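Local coordinates for cellulose-binding protein (Saccharophagus degradans, PDB 2YHG) that probably binds polysaccharides and may hydrolyse N- or O-glycosidic bonds in carbohydrate metabolism, this piece carrying the nucleoside hydrolase-like domain and the C-terminal domain, at residues Asp36-Leu47 and Trp69-Val79; Arg81-Ala89 and His227-Pro235. All blocks are in the same frame, centred on the assembly; numbering follows the deposited sequence. Where two conformers were deposited one is given.

Contact 1 of 2, residues Asp36-Leu47 and Trp69-Val79. With CA (calcium ion), chain B.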
loop_
_atom_site.group_PDB
_atom_site.type_symbol
_atom_site.label_atom_id
_atom_site.label_comp_id
_atom_site.label_asym_id
_atom_site.label_seq_id
_atom_site.Cartn_x
_atom_site.Cartn_y
_atom_site.Cartn_z
ATOM N N ASP A 36 -7.012 -8.508 -12.037
ATOM C CA ASP A 36 -7.546 -9.575 -12.873
ATOM C C ASP A 36 -8.739 -10.251 -12.236
ATOM O O ASP A 36 -8.759 -11.462 -12.018
ATOM C CB ASP A 36 -6.466 -10.609 -13.201
ATOM C CG ASP A 36 -5.884 -11.275 -11.933
ATOM O OD1 ASP A 36 -5.910 -10.722 -10.854
ATOM O OD2 ASP A 36 -5.379 -12.438 -12.083
ATOM N N MET A 37 -9.788 -9.476 -11.969
ATOM C CA MET A 37 -11.022 -9.996 -11.382
ATOM C C MET A 37 -11.491 -11.227 -12.120
ATOM O O MET A 37 -11.507 -11.276 -13.347
ATOM C CB MET A 37 -12.108 -8.931 -11.436
ATOM C CG MET A 37 -11.871 -7.766 -10.495
ATOM S SD MET A 37 -12.271 -8.229 -8.780
ATOM C CE MET A 37 -11.639 -6.741 -7.931
ATOM N N GLY A 38 -11.932 -12.201 -11.345
ATOM C CA GLY A 38 -12.399 -13.492 -11.854
ATOM C C GLY A 38 -11.378 -14.600 -11.745
ATOM O O GLY A 38 -11.762 -15.764 -11.785
ATOM N N ALA A 39 -10.094 -14.288 -11.662
ATOM C CA ALA A 39 -9.086 -15.326 -11.516
ATOM C C ALA A 39 -9.224 -16.050 -10.197
ATOM O O ALA A 39 -8.977 -17.270 -10.108
ATOM C CB ALA A 39 -7.698 -14.717 -11.608
ATOM N N ASP A 40 -9.519 -15.307 -9.131
ATOM C CA ASP A 40 -9.577 -15.864 -7.806
ATOM C C ASP A 40 -10.325 -14.882 -6.927
ATOM O O ASP A 40 -10.247 -13.667 -7.132
ATOM C CB ASP A 40 -8.182 -16.061 -7.256
ATOM C CG ASP A 40 -8.180 -16.811 -5.947
ATOM O OD1 ASP A 40 -8.146 -18.064 -5.979
ATOM O OD2 ASP A 40 -8.210 -16.151 -4.886
ATOM N N PRO A 41 -11.070 -15.384 -5.946
ATOM C CA PRO A 41 -11.846 -14.479 -5.101
ATOM C C PRO A 41 -10.996 -13.462 -4.338
ATOM O O PRO A 41 -11.549 -12.485 -3.853
ATOM C CB PRO A 41 -12.590 -15.424 -4.142
ATOM C CG PRO A 41 -11.813 -16.688 -4.191
ATOM C CD PRO A 41 -11.303 -16.801 -5.598
ATOM N N ASP A 42 -9.713 -13.706 -4.164
ATOM C CA ASP A 42 -8.908 -12.787 -3.411
ATOM C C ASP A 42 -8.941 -11.368 -3.939
ATOM O O ASP A 42 -8.916 -10.424 -3.131
ATOM C CB ASP A 42 -7.546 -13.316 -3.030
ATOM C CG ASP A 42 -6.579 -13.479 -4.110
ATOM O OD1 ASP A 42 -6.859 -13.238 -5.281
ATOM O OD2 ASP A 42 -5.398 -13.825 -3.694
ATOM N N ASP A 43 -9.045 -11.147 -5.238
ATOM C CA ASP A 43 -9.103 -9.771 -5.733
ATOM C C ASP A 43 -10.355 -9.062 -5.201
ATOM O O ASP A 43 -10.328 -7.854 -4.958
ATOM C CB ASP A 43 -9.080 -9.715 -7.251
ATOM C CG ASP A 43 -7.738 -10.138 -7.846
ATOM O OD1 ASP A 43 -7.401 -11.341 -7.728
ATOM O OD2 ASP A 43 -6.969 -9.293 -8.338
ATOM N N GLU A 44 -11.481 -9.790 -5.151
ATOM C CA GLU A 44 -12.693 -9.221 -4.592
ATOM C C GLU A 44 -12.513 -8.841 -3.133
ATOM O O GLU A 44 -12.915 -7.751 -2.693
ATOM C CB GLU A 44 -13.836 -10.196 -4.772
ATOM C CG GLU A 44 -14.198 -10.488 -6.207
ATOM C CD GLU A 44 -14.920 -11.810 -6.313
ATOM O OE1 GLU A 44 -16.041 -11.921 -5.775
ATOM O OE2 GLU A 44 -14.348 -12.758 -6.880
ATOM N N GLN A 45 -11.944 -9.757 -2.361
ATOM C CA GLN A 45 -11.640 -9.508 -0.976
ATOM C C GLN A 45 -10.804 -8.239 -0.817
ATOM O O GLN A 45 -11.078 -7.391 0.038
ATOM C CB GLN A 45 -10.852 -10.677 -0.402
ATOM C CG GLN A 45 -11.562 -12.030 -0.377
ATOM C CD GLN A 45 -10.651 -13.126 0.135
ATOM O OE1 GLN A 45 -9.424 -13.071 -0.028
ATOM N NE2 GLN A 45 -11.225 -14.134 0.820
ATOM N N SER A 46 -9.735 -8.153 -1.591
ATOM C CA SER A 46 -8.826 -7.029 -1.506
ATOM C C SER A 46 -9.526 -5.720 -1.816
ATOM O O SER A 46 -9.256 -4.717 -1.147
ATOM C CB SER A 46 -7.651 -7.248 -2.467
ATOM O OG SER A 46 -6.816 -8.331 -2.037
ATOM N N LEU A 47 -10.384 -5.699 -2.841
ATOM C CA LEU A 47 -11.065 -4.460 -3.162
ATOM C C LEU A 47 -11.979 -4.026 -2.020
ATOM O O LEU A 47 -12.050 -2.832 -1.725
ATOM C CB LEU A 47 -11.802 -4.571 -4.478
ATOM C CG LEU A 47 -12.489 -3.266 -4.914
ATOM C CD1 LEU A 47 -11.507 -2.103 -5.012
ATOM C CD2 LEU A 47 -13.244 -3.479 -6.233
ATOM N N TRP A 69 -3.213 -15.950 -14.847
ATOM C CA TRP A 69 -4.283 -16.778 -14.315
ATOM C C TRP A 69 -5.659 -16.421 -14.878
ATOM O O TRP A 69 -6.628 -17.124 -14.582
ATOM C CB TRP A 69 -4.322 -16.693 -12.796
ATOM C CG TRP A 69 -3.057 -17.158 -12.139
ATOM C CD1 TRP A 69 -2.214 -16.395 -11.415
ATOM C CD2 TRP A 69 -2.505 -18.481 -12.151
ATOM N NE1 TRP A 69 -1.155 -17.148 -10.980
ATOM C CE2 TRP A 69 -1.312 -18.434 -11.425
ATOM C CE3 TRP A 69 -2.893 -19.698 -12.727
ATOM C CZ2 TRP A 69 -0.480 -19.557 -11.251
ATOM C CZ3 TRP A 69 -2.050 -20.817 -12.569
ATOM C CH2 TRP A 69 -0.890 -20.728 -11.822
ATOM N N LYS A 70 -5.748 -15.391 -15.709
ATOM C CA LYS A 70 -7.006 -14.936 -16.298
ATOM C C LYS A 70 -6.646 -14.120 -17.527
ATOM O O LYS A 70 -6.523 -12.888 -17.448
ATOM C CB LYS A 70 -7.796 -14.107 -15.279
ATOM C CG LYS A 70 -9.073 -13.430 -15.846
ATOM C CD LYS A 70 -10.315 -13.751 -15.035
ATOM C CE LYS A 70 -11.582 -13.597 -15.885
ATOM N NZ LYS A 70 -11.676 -12.259 -16.513
ATOM N N LYS A 71 -6.444 -14.786 -18.665
ATOM C CA LYS A 71 -5.828 -14.146 -19.813
ATOM C C LYS A 71 -6.752 -13.318 -20.667
ATOM O O LYS A 71 -6.276 -12.612 -21.557
ATOM C CB LYS A 71 -5.056 -15.167 -20.651
ATOM C CG LYS A 71 -3.812 -15.692 -19.948
ATOM C CD LYS A 71 -2.947 -16.527 -20.855
ATOM C CE LYS A 71 -1.611 -16.794 -20.233
ATOM N NZ LYS A 71 -0.704 -17.545 -21.151
ATOM N N SER A 72 -8.048 -13.378 -20.409
ATOM C CA SER A 72 -9.026 -12.584 -21.147
ATOM C C SER A 72 -10.043 -12.019 -20.160
ATOM O O SER A 72 -10.434 -12.703 -19.221
ATOM C CB SER A 72 -9.722 -13.475 -22.178
ATOM O OG SER A 72 -10.691 -12.762 -22.930
ATOM N N THR A 73 -10.497 -10.809 -20.426
ATOM C CA THR A 73 -11.587 -10.242 -19.656
ATOM C C THR A 73 -12.404 -9.311 -20.587
ATOM O O THR A 73 -11.912 -8.898 -21.628
ATOM C CB THR A 73 -11.051 -9.520 -18.428
ATOM O OG1 THR A 73 -12.142 -9.247 -17.564
ATOM C CG2 THR A 73 -10.263 -8.280 -18.755
ATOM N N SER A 74 -13.638 -9.044 -20.192
ATOM C CA SER A 74 -14.557 -8.337 -21.073
ATOM C C SER A 74 -15.387 -7.240 -20.438
ATOM O O SER A 74 -15.945 -6.456 -21.181
ATOM C CB SER A 74 -15.479 -9.294 -21.773
ATOM O OG SER A 74 -16.269 -10.005 -20.873
ATOM N N ASN A 75 -15.551 -7.202 -19.132
ATOM C CA ASN A 75 -16.412 -6.197 -18.522
ATOM C C ASN A 75 -15.994 -6.010 -17.070
ATOM O O ASN A 75 -15.100 -6.716 -16.577
ATOM C CB ASN A 75 -17.887 -6.627 -18.634
ATOM C CG ASN A 75 -18.147 -7.934 -17.943
ATOM O OD1 ASN A 75 -17.956 -8.023 -16.733
ATOM N ND2 ASN A 75 -18.472 -8.972 -18.695
ATOM N N THR A 76 -16.593 -5.025 -16.409
ATOM C CA THR A 76 -16.270 -4.679 -15.047
ATOM C C THR A 76 -17.292 -5.196 -14.020
ATOM O O THR A 76 -17.446 -4.622 -12.945
ATOM C CB THR A 76 -16.069 -3.151 -14.850
ATOM O OG1 THR A 76 -17.287 -2.466 -15.135
ATOM C CG2 THR A 76 -14.979 -2.614 -15.722
ATOM N N ALA A 77 -18.022 -6.282 -14.325
ATOM C CA ALA A 77 -19.148 -6.655 -13.471
ATOM C C ALA A 77 -18.743 -6.985 -12.039
ATOM O O ALA A 77 -19.507 -6.710 -11.127
ATOM C CB ALA A 77 -19.965 -7.777 -14.086
ATOM N N TYR A 78 -17.577 -7.598 -11.801
ATOM C CA TYR A 78 -17.153 -7.822 -10.411
ATOM C C TYR A 78 -17.035 -6.507 -9.632
ATOM O O TYR A 78 -17.537 -6.364 -8.527
ATOM C CB TYR A 78 -15.804 -8.535 -10.331
ATOM C CG TYR A 78 -15.846 -10.020 -10.555
ATOM C CD1 TYR A 78 -16.170 -10.879 -9.536
ATOM C CD2 TYR A 78 -15.524 -10.554 -11.794
ATOM C CE1 TYR A 78 -16.183 -12.291 -9.765
ATOM C CE2 TYR A 78 -15.542 -11.916 -12.035
ATOM C CZ TYR A 78 -15.862 -12.764 -11.039
ATOM O OH TYR A 78 -15.859 -14.123 -11.297
ATOM N N VAL A 79 -16.347 -5.548 -10.225
ATOM C CA VAL A 79 -16.166 -4.265 -9.593
ATOM C C VAL A 79 -17.513 -3.535 -9.460
ATOM O O VAL A 79 -17.785 -2.938 -8.420
ATOM C CB VAL A 79 -15.115 -3.417 -10.296
ATOM C CG1 VAL A 79 -15.078 -1.984 -9.740
ATOM C CG2 VAL A 79 -13.742 -4.074 -10.190
HETATM CA CA CA B . -5.102 -11.092 -8.415
HETATM O O HOH W 1 -3.084 -13.505 -13.163
HETATM O O HOH W 2 -4.334 -13.004 -9.806
HETATM O O HOH W 3 -10.722 -9.433 -15.264
HETATM O O HOH W 4 -13.720 -10.840 -15.007
HETATM O O HOH W 5 -7.448 -18.731 -12.288
HETATM O O HOH W 6 -5.019 -13.322 -7.132
#
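The carbonyl oxygen M37 O is gripped by two waters and, weakly, by K70. Waters 3 and 4 each donate to it, and K70 NZ reaches it at 3.3 Å; the same ammonium donates to S72 O at 3.0 Å and to water 4, while T73 OG1 also donates to water 3. K70 was modelled in two conformers, and these bonds belong to one of them. Its CD runs close to the type II turn D36-A39, and its CB meets A39 CB at 3.7 Å. At the turn's third residue, positive phi (100°) suits glycine, and the bare G38 CA comes within 3.5 Å of Y78 CE2, with G38 N over one face of the ring, near its rim. M37 CB touches Y78 CD2 at 3.8 Å; a bend at chi2 (-77°) sets its sulfur oblique to the ring, a Met-aromatic contact, and sends CE to V79 CG2, which L47 CD2 also reaches. The E44 carboxylate lies 49° from the ring plane, its OE2 3.5 Å from Y78 CE1. Near the metal, water 1 donates to D36 OD2 and accepts from W69 N. The neighbouring D36 OD1 binds calcium at 2.6 Å, D43 holds the ion with both oxygens (OD1 at 2.4 Å), and waters 2 and 6, the backbone O of W151 and D244 OD2 complete the shell. In one of its two conformers, D40 OD2 accepts from D42 N, a capping bond in the turn that leads into helix 42-52. An aspartate-rich loop binding calcium just after the first strand of a parallel sheet is consistent with the metal site of nucleoside hydrolases.

Contact 2 of 2, residues Arg81-Ala89 and His227-Pro235. With ZN (zinc ion), chain I.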
loop_
_atom_site.group_PDB
_atom_site.type_symbol
_atom_site.label_atom_id
_atom_site.label_comp_id
_atom_site.label_asym_id
_atom_site.label_seq_id
_atom_site.Cartn_x
_atom_site.Cartn_y
_atom_site.Cartn_z
ATOM N N ARG A 81 -20.414 -4.749 -8.934
ATOM C CA ARG A 81 -21.133 -5.354 -7.827
ATOM C C ARG A 81 -20.590 -4.868 -6.484
ATOM O O ARG A 81 -21.337 -4.535 -5.557
ATOM C CB ARG A 81 -21.024 -6.881 -7.960
ATOM C CG ARG A 81 -21.717 -7.695 -6.899
ATOM C CD ARG A 81 -21.998 -9.108 -7.395
ATOM N NE ARG A 81 -22.430 -9.959 -6.308
ATOM C CZ ARG A 81 -21.607 -10.486 -5.424
ATOM N NH1 ARG A 81 -20.294 -10.316 -5.543
ATOM N NH2 ARG A 81 -22.109 -11.193 -4.420
ATOM N N ILE A 82 -19.274 -4.803 -6.363
ATOM C CA ILE A 82 -18.643 -4.356 -5.144
ATOM C C ILE A 82 -18.916 -2.854 -4.923
ATOM O O ILE A 82 -19.192 -2.461 -3.788
ATOM C CB ILE A 82 -17.149 -4.704 -5.142
ATOM C CG1 ILE A 82 -16.954 -6.222 -5.031
ATOM C CG2 ILE A 82 -16.425 -3.966 -4.029
ATOM C CD1 ILE A 82 -15.603 -6.726 -5.393
ATOM N N LEU A 83 -18.864 -2.043 -5.965
ATOM C CA LEU A 83 -19.176 -0.623 -5.835
ATOM C C LEU A 83 -20.638 -0.368 -5.510
ATOM O O LEU A 83 -20.942 0.587 -4.799
ATOM C CB LEU A 83 -18.741 0.145 -7.069
ATOM C CG LEU A 83 -17.231 0.285 -7.285
ATOM C CD1 LEU A 83 -16.966 1.145 -8.512
ATOM C CD2 LEU A 83 -16.546 0.867 -6.071
ATOM N N ASN A 84 -21.543 -1.253 -5.933
ATOM C CA ASN A 84 -22.944 -1.117 -5.514
ATOM C C ASN A 84 -23.048 -1.322 -4.013
ATOM O O ASN A 84 -23.747 -0.582 -3.319
ATOM C CB ASN A 84 -23.804 -2.120 -6.278
ATOM C CG ASN A 84 -25.245 -2.018 -5.946
ATOM O OD1 ASN A 84 -25.858 -0.961 -6.083
ATOM N ND2 ASN A 84 -25.795 -3.102 -5.433
ATOM N N ALA A 85 -22.336 -2.307 -3.474
ATOM C CA ALA A 85 -22.272 -2.510 -2.024
ATOM C C ALA A 85 -21.645 -1.311 -1.326
ATOM O O ALA A 85 -22.128 -0.862 -0.275
ATOM C CB ALA A 85 -21.510 -3.788 -1.679
ATOM N N TYR A 86 -20.576 -0.763 -1.901
ATOM C CA TYR A 86 -19.965 0.428 -1.324
ATOM C C TYR A 86 -20.968 1.574 -1.225
ATOM O O TYR A 86 -21.010 2.268 -0.202
ATOM C CB TYR A 86 -18.743 0.863 -2.119
ATOM C CG TYR A 86 -18.091 2.116 -1.580
ATOM C CD1 TYR A 86 -17.200 2.058 -0.530
ATOM C CD2 TYR A 86 -18.353 3.359 -2.148
ATOM C CE1 TYR A 86 -16.561 3.209 -0.062
ATOM C CE2 TYR A 86 -17.749 4.528 -1.662
ATOM C CZ TYR A 86 -16.833 4.429 -0.639
ATOM O OH TYR A 86 -16.155 5.530 -0.200
ATOM N N SER A 87 -21.779 1.742 -2.251
ATOM C CA SER A 87 -22.745 2.822 -2.221
ATOM C C SER A 87 -23.741 2.649 -1.067
ATOM O O SER A 87 -24.228 3.634 -0.494
ATOM C CB SER A 87 -23.455 2.968 -3.561
ATOM O OG SER A 87 -24.447 1.970 -3.743
ATOM N N GLN A 88 -24.041 1.416 -0.690
ATOM C CA GLN A 88 -24.912 1.173 0.454
ATOM C C GLN A 88 -24.226 1.435 1.795
ATOM O O GLN A 88 -24.880 1.858 2.740
ATOM C CB GLN A 88 -25.441 -0.260 0.410
ATOM C CG GLN A 88 -26.278 -0.558 -0.818
ATOM C CD GLN A 88 -26.583 -2.036 -0.972
ATOM O OE1 GLN A 88 -27.065 -2.674 -0.032
ATOM N NE2 GLN A 88 -26.104 -2.624 -2.054
ATOM N N ALA A 89 -22.912 1.215 1.856
ATOM C CA ALA A 89 -22.120 1.409 3.078
ATOM C C ALA A 89 -21.680 2.867 3.266
ATOM O O ALA A 89 -21.387 3.305 4.376
ATOM C CB ALA A 89 -20.892 0.505 3.063
ATOM N N HIS A 227 -20.793 -8.330 8.079
ATOM C CA HIS A 227 -21.023 -6.897 8.285
ATOM C C HIS A 227 -21.598 -6.193 7.045
ATOM O O HIS A 227 -20.882 -5.547 6.272
ATOM C CB HIS A 227 -19.739 -6.227 8.770
ATOM C CG HIS A 227 -19.377 -6.517 10.197
ATOM N ND1 HIS A 227 -19.411 -7.779 10.748
ATOM C CD2 HIS A 227 -18.933 -5.695 11.182
ATOM C CE1 HIS A 227 -19.001 -7.727 12.003
ATOM N NE2 HIS A 227 -18.657 -6.484 12.277
ATOM N N GLY A 228 -22.902 -6.355 6.861
ATOM C CA GLY A 228 -23.639 -5.582 5.877
ATOM C C GLY A 228 -23.280 -5.863 4.432
ATOM O O GLY A 228 -22.769 -6.937 4.077
ATOM N N ALA A 229 -23.594 -4.904 3.575
ATOM C CA ALA A 229 -23.530 -5.082 2.135
ATOM C C ALA A 229 -22.102 -5.385 1.659
ATOM O O ALA A 229 -21.912 -6.192 0.740
ATOM C CB ALA A 229 -24.075 -3.860 1.403
ATOM N N LEU A 230 -21.110 -4.673 2.207
ATOM C CA LEU A 230 -19.731 -4.939 1.800
ATOM C C LEU A 230 -19.273 -6.300 2.275
ATOM O O LEU A 230 -18.548 -7.009 1.571
ATOM C CB LEU A 230 -18.797 -3.810 2.249
ATOM C CG LEU A 230 -18.782 -2.577 1.355
ATOM C CD1 LEU A 230 -18.078 -1.424 2.078
ATOM C CD2 LEU A 230 -18.157 -2.846 0.001
ATOM N N GLY A 231 -19.702 -6.712 3.460
ATOM C CA GLY A 231 -19.365 -8.051 3.885
ATOM C C GLY A 231 -19.947 -9.123 2.979
ATOM O O GLY A 231 -19.313 -10.143 2.720
ATOM N N ALA A 232 -21.135 -8.862 2.441
ATOM C CA ALA A 232 -21.825 -9.818 1.597
ATOM C C ALA A 232 -21.136 -9.982 0.224
ATOM O O ALA A 232 -21.406 -10.947 -0.490
ATOM C CB ALA A 232 -23.280 -9.409 1.428
ATOM N N VAL A 233 -20.296 -9.032 -0.178
ATOM C CA VAL A 233 -19.526 -9.174 -1.417
ATOM C C VAL A 233 -18.042 -9.501 -1.164
ATOM O O VAL A 233 -17.230 -9.462 -2.094
ATOM C CB VAL A 233 -19.682 -7.930 -2.335
ATOM C CG1 VAL A 233 -21.125 -7.749 -2.768
ATOM C CG2 VAL A 233 -19.143 -6.686 -1.682
ATOM N N TYR A 234 -17.708 -9.864 0.070
ATOM C CA TYR A 234 -16.367 -10.352 0.428
ATOM C C TYR A 234 -16.422 -11.870 0.384
ATOM O O TYR A 234 -17.007 -12.485 1.272
ATOM C CB TYR A 234 -15.985 -9.846 1.815
ATOM C CG TYR A 234 -14.557 -10.154 2.201
ATOM C CD1 TYR A 234 -14.176 -11.408 2.593
ATOM C CD2 TYR A 234 -13.555 -9.168 2.198
ATOM C CE1 TYR A 234 -12.870 -11.734 2.910
ATOM C CE2 TYR A 234 -12.224 -9.475 2.525
ATOM C CZ TYR A 234 -11.895 -10.750 2.877
ATOM O OH TYR A 234 -10.619 -11.127 3.153
ATOM N N PRO A 235 -15.866 -12.513 -0.639
ATOM C CA PRO A 235 -16.060 -13.961 -0.771
ATOM C C PRO A 235 -15.104 -14.739 0.130
ATOM O O PRO A 235 -14.089 -14.191 0.577
ATOM C CB PRO A 235 -15.718 -14.215 -2.226
ATOM C CG PRO A 235 -14.670 -13.155 -2.538
ATOM C CD PRO A 235 -15.164 -11.949 -1.806
HETATM ZN ZN ZN I . -17.422 -6.022 13.924
HETATM O O HOH W 7 -17.522 -9.866 -4.833
HETATM O O HOH W 8 -15.842 -6.175 12.574
HETATM O O HOH W 9 -17.190 -7.975 14.555
HETATM O O HOH W 10 -16.126 -5.577 15.536
#
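A229, L230 and V233 lay the short helix 228-232 against helix 81-89 as an antiparallel helix pair on the nucleoside hydrolase-like domain, the axes 7.9 Å apart and their directions at 161°. Ahead of the pair, H227 turns to a separate task: its NE2 binds zinc at 2.1 Å, alongside D320 and waters 8, 9 and 10. G228, whose positive phi (67°) suits glycine, shares a magnesium ion with Q225. A229 then faces A85, their CB atoms 4.0 Å apart, where two small side chains let the backbones come close, and A229 CB also abuts Q88 OE1 at 3.5 Å. L230 is the knob into a hole formed by I82, A85, Y86 and A89: its CD1 rests on A89 CB at 3.6 Å, while CD2 slips in beside A85 CB and Y86 N. M319 of helix 308-323 and V52 of helix 42-52 also touch this leucine. V233 parts its two methyls between partners. CG2, staggered between the backbone N and the carbonyl carbon (chi1 -62°), packs on A85 CB at 3.7 Å and on I82 CG1. CG1 lies over one face of the R81 guanidinium, offset toward its rim and 3.8 Å from CZ, the arginine reaching it through a chain extended from CG to NE in one of its two conformers. Water 7, at the guanidinium's edge and in its plane, donates to V233 O at 2.8 Å and accepts weakly from R81 NH1.

From the N terminus, strand 30-35 leads into 36-47 and helix 42-52, strand 58-64 follows, and 69-79 then returns to the first segment, so contact 1 closes a loop of 21 residues within the beta-alpha-beta start of the parallel sheet. Helix 77-93 begins in contact 1 and runs on into contact 2, whose partner 227-235 arrives only after 137 more residues, including strands 146-150, 180-185 and 203-207. The two loops therefore follow in series, neither crossing nor nesting. The second contact brings the late helix 228-232 back to the early helices. The contacts also meet directly: Q45 NE2 probably hydrogen-bonds P235 O, and P41 and E44 pack on the P235 ring.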